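Local coordinates for Thiol:disulfide interchange protein DsbC (Haemophilus influenzae, PDB 1T3B) that probably transfers its redox-active disulfide to periplasmic proteins and isomerises wrongly paired disulfide bonds, working as a homodimer, at residues K75-A83 with I139-N150; Q107-I116 with Y196-L206. All coordinates share one frame; numbering follows the deposited sequence.

Following the chain from its N terminus, the segments come in the order 75-83, 107-116, 139-150 and 196-206, so the two contacts cross: contact 1 opens first, contact 2 opens within its loop, and contact 2 closes only after contact 1 has closed. Contact 1 brings edge strand 79-81 against the end of helix 131-141 and the start of helix 145-153. Contact 2 sets helix 108-113, and the strand residue that follows it, against C-terminal helix 199-208. Their centres lie about 19 Å apart. Strand 116-122, which begins at the end of 107-116, pairs with 79-81, and Tyr-81 packs on Leu-108, linking both contacts through the thioredoxin-like domain.

Contact 1: K75-A83 with I139-N150; sequences KDEMIVYPA and IWTAKDPVFALN
Ile-79 is the residue at the centre of this contact, packed among Trp-140, Pro-145, Val-146 and Leu-149. Its two branches divide the work. CD1 sits over one face of the Trp-140 indole, a CH-pi contact in which the Ile-79 CD1 to Trp-140 five-membered ring centroid distance is 3.8 Å, 13° off the ring normal. The same methyl presses on the proline, with Ile-79 CD1 to Pro-145 CB at 3.4 Å. Because CG2 is placed anti to the backbone N (chi1 -57° for CG1), the second branch turns to helix 145-150 instead, where Ile-79 CG2 meets Val-146 CG2 and Leu-149 CD2, each at 3.9 Å. At the edge of the same indole the carbonyl of Glu-77 approaches, its O lying 3.1 Å from Trp-140 CD1.

The far end of the strand is looser and more polar. Here Tyr-81 reaches across to Asn-150, and its OH donates to Asn-150 OD1 at 2.7 Å from above the carbonyl plane; the position of the asparagine amide is somewhat uncertain, since it crowds Val-146 O in the model. Leu-149 CD2 lies in plane at the ring edge, 3.4 Å from Tyr-81 OH, while Val-146 fills the partly exposed margin beside Val-80. Tyr-81 and Asn-150 are themselves partly exposed, which makes this end the solvent side of the contact.

Strand 79-81 and helix 145-150 run nearly perpendicular (88°). Backbone bonds from Ile-79 and Tyr-81 join the strand to 116-122 at the edge of the mixed sheet. His-105 of helix 99-105 hydrogen-bonds to Tyr-81 OH, Met-94 of strand 88-94 touches both Trp-140 and Leu-149, and Lys-169 of helix 166-177 forms a salt bridge with Glu-77.

Contact 2: Q107-I116 with Y196-L206; sequences QLKEYNDLGI and YLKPADLLRAL
The Tyr-111 ring carries Pro-199 on one face, with Pro-199 CG 4.0 Å from the ring centroid in a CH-pi contact, while Leu-197 O and Leu-202 CB lie in plane at its edge. Leu-202 CG, anti to the backbone N (chi1 173°), brings CD2 obliquely to the ring, 3.3 Å from Tyr-111 CD2. Tyr-111 OH donates to Leu-197 O at 2.7 Å, just before helix 199-206. The Tyr-196 ring has Lys-198 N over one face, offset toward the rim, and Gln-107 at its edge with amide and ring planes 79° apart; Gln-107 NE2 donates to Tyr-196 OH at 2.9 Å.

Leu-114 lies against Pro-199 and, through CD2, reaches Leu-203 CD2 at 3.4 Å. Ile-116 and Leu-206 meet tip to tip, CD1 to CD1 at 3.8 Å, and both touch Val-90 of strand 88-94. A Schellman motif with Gly-115 at positive phi ends helix 108-113.

The helices cross at -35°. Helices 99-105 and 108-113 form the beta-alpha-beta crossover from strand 88-94 to parallel strand 116-122; packing of this connection, which carries the redox-active Cys-98 to Cys-101 disulfide at the start of helix 99-105, against the C-terminal helix is typical of the thioredoxin fold.

Contact 1: K75-A83 with I139-N150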
# COMPACT_ATOMS: atom_id res chain seq x y z
N LYS A 75 4.27 -20.09 21.48
CA LYS A 75 3.71 -20.56 22.73
C LYS A 75 4.74 -20.92 23.82
O LYS A 75 4.62 -20.47 24.96
CB LYS A 75 2.81 -21.76 22.41
CG LYS A 75 2.33 -22.59 23.59
CD LYS A 75 1.53 -23.80 23.10
CE LYS A 75 1.27 -24.79 24.24
NZ LYS A 75 0.50 -25.97 23.78
N ASP A 76 5.75 -21.72 23.48
CA ASP A 76 6.76 -22.14 24.46
C ASP A 76 7.81 -21.10 24.82
O ASP A 76 8.85 -21.44 25.39
CB ASP A 76 7.47 -23.41 23.98
CG ASP A 76 6.52 -24.57 23.75
OD1 ASP A 76 5.57 -24.73 24.55
OD2 ASP A 76 6.72 -25.33 22.78
N GLU A 77 7.55 -19.85 24.47
CA GLU A 77 8.47 -18.75 24.75
C GLU A 77 7.72 -17.71 25.55
O GLU A 77 8.30 -16.81 26.16
CB GLU A 77 8.98 -18.16 23.44
CG GLU A 77 10.03 -19.02 22.78
CD GLU A 77 10.40 -18.56 21.39
OE1 GLU A 77 10.60 -17.35 21.19
OE2 GLU A 77 10.50 -19.42 20.48
N MET A 78 6.40 -17.87 25.54
CA MET A 78 5.51 -16.99 26.26
C MET A 78 5.56 -17.30 27.73
O MET A 78 5.74 -18.45 28.11
CB MET A 78 4.08 -17.17 25.73
CG MET A 78 3.91 -16.67 24.32
SD MET A 78 2.37 -17.20 23.56
CE MET A 78 2.87 -17.23 21.88
N ILE A 79 5.42 -16.27 28.56
CA ILE A 79 5.42 -16.45 30.00
C ILE A 79 3.96 -16.47 30.42
O ILE A 79 3.36 -15.44 30.65
CB ILE A 79 6.18 -15.30 30.67
CG1 ILE A 79 7.61 -15.24 30.10
CG2 ILE A 79 6.20 -15.52 32.18
CD1 ILE A 79 8.59 -14.39 30.88
N VAL A 80 3.40 -17.68 30.52
CA VAL A 80 1.99 -17.88 30.84
C VAL A 80 1.55 -17.83 32.29
O VAL A 80 2.26 -18.26 33.19
CB VAL A 80 1.51 -19.23 30.26
CG1 VAL A 80 -0.00 -19.27 30.20
CG2 VAL A 80 2.11 -19.45 28.90
N TYR A 81 0.35 -17.32 32.49
CA TYR A 81 -0.29 -17.19 33.79
C TYR A 81 -1.72 -17.71 33.59
O TYR A 81 -2.66 -16.93 33.59
CB TYR A 81 -0.34 -15.72 34.22
CG TYR A 81 0.99 -15.13 34.59
CD1 TYR A 81 1.45 -15.17 35.90
CD2 TYR A 81 1.80 -14.53 33.64
CE1 TYR A 81 2.68 -14.64 36.24
CE2 TYR A 81 3.03 -14.00 33.97
CZ TYR A 81 3.46 -14.06 35.28
OH TYR A 81 4.69 -13.53 35.62
N PRO A 82 -1.90 -19.04 33.45
CA PRO A 82 -3.19 -19.70 33.23
C PRO A 82 -4.25 -19.33 34.27
O PRO A 82 -3.91 -18.84 35.35
CB PRO A 82 -2.85 -21.18 33.30
CG PRO A 82 -1.37 -21.23 32.99
CD PRO A 82 -0.86 -20.04 33.73
N ALA A 83 -5.51 -19.57 33.95
CA ALA A 83 -6.59 -19.26 34.88
C ALA A 83 -7.28 -20.56 35.29
O ALA A 83 -7.34 -21.49 34.49
CB ALA A 83 -7.59 -18.32 34.24
N ILE A 139 15.26 -12.60 31.38
CA ILE A 139 13.99 -13.03 31.95
C ILE A 139 13.23 -14.05 31.13
O ILE A 139 12.74 -15.02 31.66
CB ILE A 139 13.04 -11.83 32.19
CG1 ILE A 139 13.65 -10.88 33.21
CG2 ILE A 139 11.71 -12.32 32.69
CD1 ILE A 139 12.88 -9.59 33.36
N TRP A 140 13.15 -13.81 29.82
CA TRP A 140 12.40 -14.69 28.93
C TRP A 140 13.02 -16.06 28.67
O TRP A 140 12.33 -16.99 28.25
CB TRP A 140 12.14 -13.97 27.61
CG TRP A 140 10.73 -13.51 27.45
CD1 TRP A 140 9.71 -14.16 26.80
CD2 TRP A 140 10.15 -12.35 28.05
NE1 TRP A 140 8.53 -13.47 26.96
CE2 TRP A 140 8.77 -12.35 27.72
CE3 TRP A 140 10.65 -11.30 28.82
CZ2 TRP A 140 7.90 -11.36 28.15
CZ3 TRP A 140 9.80 -10.32 29.25
CH2 TRP A 140 8.44 -10.35 28.91
N THR A 141 14.33 -16.17 28.92
CA THR A 141 15.07 -17.41 28.70
C THR A 141 15.54 -18.07 29.99
O THR A 141 16.21 -19.11 29.96
CB THR A 141 16.30 -17.18 27.82
OG1 THR A 141 17.13 -16.18 28.42
CG2 THR A 141 15.89 -16.72 26.43
N ALA A 142 15.20 -17.47 31.13
CA ALA A 142 15.59 -17.97 32.44
C ALA A 142 15.16 -19.42 32.67
O ALA A 142 14.59 -20.03 31.77
CB ALA A 142 14.99 -17.07 33.50
N LYS A 143 15.42 -19.97 33.85
CA LYS A 143 15.04 -21.36 34.14
C LYS A 143 13.56 -21.51 34.47
O LYS A 143 12.99 -22.58 34.31
CB LYS A 143 15.90 -21.94 35.27
CG LYS A 143 16.91 -22.97 34.77
CD LYS A 143 17.67 -23.68 35.92
CE LYS A 143 16.71 -24.21 36.98
NZ LYS A 143 15.58 -24.96 36.38
N ASP A 144 12.96 -20.42 34.94
CA ASP A 144 11.54 -20.35 35.29
C ASP A 144 11.13 -18.88 35.08
O ASP A 144 11.11 -18.09 36.02
CB ASP A 144 11.31 -20.75 36.76
CG ASP A 144 9.82 -20.82 37.14
OD1 ASP A 144 9.45 -21.72 37.94
OD2 ASP A 144 9.02 -19.98 36.67
N PRO A 145 10.80 -18.51 33.83
CA PRO A 145 10.39 -17.15 33.45
C PRO A 145 9.36 -16.46 34.33
O PRO A 145 9.41 -15.25 34.51
CB PRO A 145 9.90 -17.33 32.02
CG PRO A 145 10.82 -18.39 31.51
CD PRO A 145 10.82 -19.38 32.65
N VAL A 146 8.43 -17.23 34.89
CA VAL A 146 7.42 -16.66 35.76
C VAL A 146 8.06 -16.05 37.00
O VAL A 146 7.68 -14.97 37.43
CB VAL A 146 6.40 -17.72 36.18
CG1 VAL A 146 5.47 -17.17 37.23
CG2 VAL A 146 5.61 -18.16 34.99
N PHE A 147 9.03 -16.75 37.56
CA PHE A 147 9.71 -16.25 38.74
C PHE A 147 10.54 -15.06 38.34
O PHE A 147 10.51 -14.02 39.00
CB PHE A 147 10.62 -17.32 39.35
CG PHE A 147 11.27 -16.92 40.63
CD1 PHE A 147 10.65 -17.17 41.85
CD2 PHE A 147 12.51 -16.28 40.63
CE1 PHE A 147 11.26 -16.79 43.05
CE2 PHE A 147 13.12 -15.89 41.81
CZ PHE A 147 12.50 -16.15 43.02
N ALA A 148 11.29 -15.21 37.26
CA ALA A 148 12.15 -14.15 36.77
C ALA A 148 11.36 -12.88 36.51
O ALA A 148 11.78 -11.79 36.91
CB ALA A 148 12.84 -14.59 35.50
N LEU A 149 10.22 -13.03 35.84
CA LEU A 149 9.35 -11.91 35.51
C LEU A 149 8.65 -11.37 36.74
O LEU A 149 8.60 -10.16 36.93
CB LEU A 149 8.30 -12.32 34.46
CG LEU A 149 7.30 -11.21 34.07
CD1 LEU A 149 8.08 -10.10 33.39
CD2 LEU A 149 6.18 -11.74 33.15
N ASN A 150 8.11 -12.26 37.56
CA ASN A 150 7.43 -11.80 38.76
C ASN A 150 8.37 -10.90 39.56
O ASN A 150 7.96 -9.85 40.06
CB ASN A 150 6.95 -12.97 39.62
CG ASN A 150 5.71 -13.64 39.05
OD1 ASN A 150 4.94 -13.04 38.30
ND2 ASN A 150 5.50 -14.89 39.41

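Contact 2: Q107-I116 with Y196-L206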
# COMPACT_ATOMS: atom_id res chain seq x y z
N GLN A 107 -2.61 -7.50 38.33
CA GLN A 107 -3.97 -7.99 38.33
C GLN A 107 -4.16 -9.31 37.61
O GLN A 107 -5.27 -9.63 37.18
CB GLN A 107 -4.88 -6.94 37.70
CG GLN A 107 -4.78 -5.60 38.39
CD GLN A 107 -5.49 -4.49 37.66
OE1 GLN A 107 -6.66 -4.62 37.33
NE2 GLN A 107 -4.78 -3.40 37.40
N LEU A 108 -3.09 -10.08 37.49
CA LEU A 108 -3.21 -11.37 36.83
C LEU A 108 -4.27 -12.18 37.56
O LEU A 108 -5.06 -12.89 36.93
CB LEU A 108 -1.87 -12.12 36.86
CG LEU A 108 -0.81 -11.88 35.79
CD1 LEU A 108 -1.47 -11.65 34.45
CD2 LEU A 108 0.03 -10.71 36.14
N LYS A 109 -4.30 -12.07 38.89
CA LYS A 109 -5.29 -12.80 39.68
C LYS A 109 -6.69 -12.47 39.19
O LYS A 109 -7.50 -13.37 39.00
CB LYS A 109 -5.14 -12.45 41.17
N GLU A 110 -6.97 -11.18 38.98
CA GLU A 110 -8.26 -10.73 38.48
C GLU A 110 -8.52 -11.24 37.07
O GLU A 110 -9.55 -11.83 36.81
CB GLU A 110 -8.35 -9.20 38.49
CG GLU A 110 -8.51 -8.57 39.87
CD GLU A 110 -7.29 -8.72 40.75
OE1 GLU A 110 -6.94 -9.87 41.08
OE2 GLU A 110 -6.67 -7.68 41.10
N TYR A 111 -7.58 -11.02 36.15
CA TYR A 111 -7.77 -11.51 34.78
C TYR A 111 -7.97 -13.01 34.84
O TYR A 111 -8.83 -13.57 34.16
CB TYR A 111 -6.57 -11.21 33.87
CG TYR A 111 -6.33 -9.75 33.59
CD1 TYR A 111 -5.38 -9.03 34.32
CD2 TYR A 111 -7.05 -9.08 32.61
CE1 TYR A 111 -5.16 -7.69 34.09
CE2 TYR A 111 -6.84 -7.74 32.37
CZ TYR A 111 -5.90 -7.05 33.11
OH TYR A 111 -5.71 -5.70 32.91
N ASN A 112 -7.14 -13.67 35.65
CA ASN A 112 -7.22 -15.11 35.82
C ASN A 112 -8.59 -15.50 36.32
O ASN A 112 -9.20 -16.44 35.80
CB ASN A 112 -6.16 -15.60 36.81
CG ASN A 112 -4.88 -16.02 36.13
OD1 ASN A 112 -4.90 -16.45 34.97
ND2 ASN A 112 -3.76 -15.93 36.84
N ASP A 113 -9.06 -14.76 37.31
CA ASP A 113 -10.36 -15.04 37.90
C ASP A 113 -11.55 -14.66 37.03
O ASP A 113 -12.68 -14.88 37.42
CB ASP A 113 -10.48 -14.37 39.27
CG ASP A 113 -9.72 -15.12 40.35
OD1 ASP A 113 -9.73 -16.38 40.33
OD2 ASP A 113 -9.12 -14.47 41.24
N LEU A 114 -11.30 -14.08 35.86
CA LEU A 114 -12.39 -13.74 34.94
C LEU A 114 -12.33 -14.76 33.82
O LEU A 114 -13.02 -14.64 32.82
CB LEU A 114 -12.24 -12.33 34.36
CG LEU A 114 -12.89 -11.13 35.08
CD1 LEU A 114 -12.43 -9.83 34.42
CD2 LEU A 114 -14.41 -11.24 35.01
N GLY A 115 -11.48 -15.77 34.00
CA GLY A 115 -11.32 -16.82 33.02
C GLY A 115 -10.45 -16.42 31.84
O GLY A 115 -10.65 -16.91 30.73
N ILE A 116 -9.49 -15.53 32.08
CA ILE A 116 -8.61 -15.09 31.00
C ILE A 116 -7.15 -15.44 31.29
O ILE A 116 -6.57 -14.97 32.25
CB ILE A 116 -8.70 -13.56 30.78
CG1 ILE A 116 -10.16 -13.13 30.61
CG2 ILE A 116 -7.92 -13.17 29.53
CD1 ILE A 116 -10.34 -11.65 30.34
N TYR A 196 -3.81 -0.66 27.41
CA TYR A 196 -4.22 -1.23 28.67
C TYR A 196 -5.73 -1.32 28.77
O TYR A 196 -6.45 -0.45 28.26
CB TYR A 196 -3.69 -0.40 29.84
CG TYR A 196 -4.21 -0.85 31.20
CD1 TYR A 196 -4.04 -2.16 31.64
CD2 TYR A 196 -4.84 0.05 32.05
CE1 TYR A 196 -4.49 -2.56 32.90
CE2 TYR A 196 -5.29 -0.33 33.31
CZ TYR A 196 -5.11 -1.64 33.73
OH TYR A 196 -5.55 -2.02 34.99
N LEU A 197 -6.20 -2.37 29.42
CA LEU A 197 -7.62 -2.62 29.63
C LEU A 197 -7.74 -3.39 30.93
O LEU A 197 -7.24 -4.50 31.03
CB LEU A 197 -8.21 -3.47 28.50
CG LEU A 197 -8.65 -2.80 27.19
CD1 LEU A 197 -9.10 -3.85 26.21
CD2 LEU A 197 -9.75 -1.82 27.46
N LYS A 198 -8.41 -2.79 31.91
CA LYS A 198 -8.61 -3.43 33.21
C LYS A 198 -9.31 -4.78 33.01
O LYS A 198 -9.90 -5.04 31.96
CB LYS A 198 -9.42 -2.50 34.13
CG LYS A 198 -10.68 -1.90 33.52
CD LYS A 198 -11.16 -0.66 34.28
CE LYS A 198 -11.64 -0.98 35.69
NZ LYS A 198 -12.02 0.24 36.46
N PRO A 199 -9.23 -5.66 34.02
CA PRO A 199 -9.86 -6.98 33.92
C PRO A 199 -11.24 -6.95 33.24
O PRO A 199 -11.37 -7.34 32.08
CB PRO A 199 -9.94 -7.44 35.37
CG PRO A 199 -8.74 -6.81 35.97
CD PRO A 199 -8.75 -5.42 35.39
N ALA A 200 -12.25 -6.47 33.97
CA ALA A 200 -13.61 -6.39 33.44
C ALA A 200 -13.64 -5.98 31.97
O ALA A 200 -14.03 -6.77 31.11
CB ALA A 200 -14.42 -5.40 34.27
N ASP A 201 -13.21 -4.75 31.70
CA ASP A 201 -13.20 -4.22 30.34
C ASP A 201 -12.57 -5.21 29.36
O ASP A 201 -13.10 -5.43 28.27
CB ASP A 201 -12.45 -2.89 30.30
CG ASP A 201 -13.07 -1.85 31.20
OD1 ASP A 201 -13.22 -2.11 32.41
OD2 ASP A 201 -13.42 -0.76 30.70
N LEU A 202 -11.44 -5.81 29.73
CA LEU A 202 -10.79 -6.75 28.84
C LEU A 202 -11.73 -7.91 28.52
O LEU A 202 -11.69 -8.47 27.42
CB LEU A 202 -9.50 -7.30 29.47
CG LEU A 202 -8.84 -8.44 28.69
CD1 LEU A 202 -8.52 -7.99 27.27
CD2 LEU A 202 -7.58 -8.88 29.39
N LEU A 203 -12.59 -8.27 29.47
CA LEU A 203 -13.54 -9.36 29.28
C LEU A 203 -14.56 -9.02 28.19
O LEU A 203 -14.66 -9.72 27.17
CB LEU A 203 -14.25 -9.69 30.59
CG LEU A 203 -15.20 -10.89 30.59
CD1 LEU A 203 -14.44 -12.17 30.27
CD2 LEU A 203 -15.89 -10.98 31.95
N ARG A 204 -15.32 -7.95 28.40
CA ARG A 204 -16.32 -7.52 27.42
C ARG A 204 -15.69 -7.47 26.04
O ARG A 204 -16.10 -8.20 25.13
CB ARG A 204 -16.86 -6.15 27.78
CG ARG A 204 -17.67 -6.11 29.05
CD ARG A 204 -17.89 -4.67 29.45
NE ARG A 204 -17.37 -4.38 30.78
CZ ARG A 204 -16.87 -3.20 31.14
NH1 ARG A 204 -16.82 -2.21 30.25
NH2 ARG A 204 -16.44 -2.99 32.38
N ALA A 205 -14.70 -6.60 25.88
CA ALA A 205 -14.01 -6.45 24.60
C ALA A 205 -13.82 -7.79 23.89
O ALA A 205 -13.89 -7.87 22.66
CB ALA A 205 -12.66 -5.79 24.84
N LEU A 206 -13.57 -8.83 24.68
CA LEU A 206 -13.37 -10.17 24.15
C LEU A 206 -14.70 -10.85 23.83
O LEU A 206 -14.85 -11.46 22.76
CB LEU A 206 -12.59 -11.02 25.17
CG LEU A 206 -11.06 -10.97 25.19
CD1 LEU A 206 -10.56 -11.23 26.61
CD2 LEU A 206 -10.50 -12.00 24.21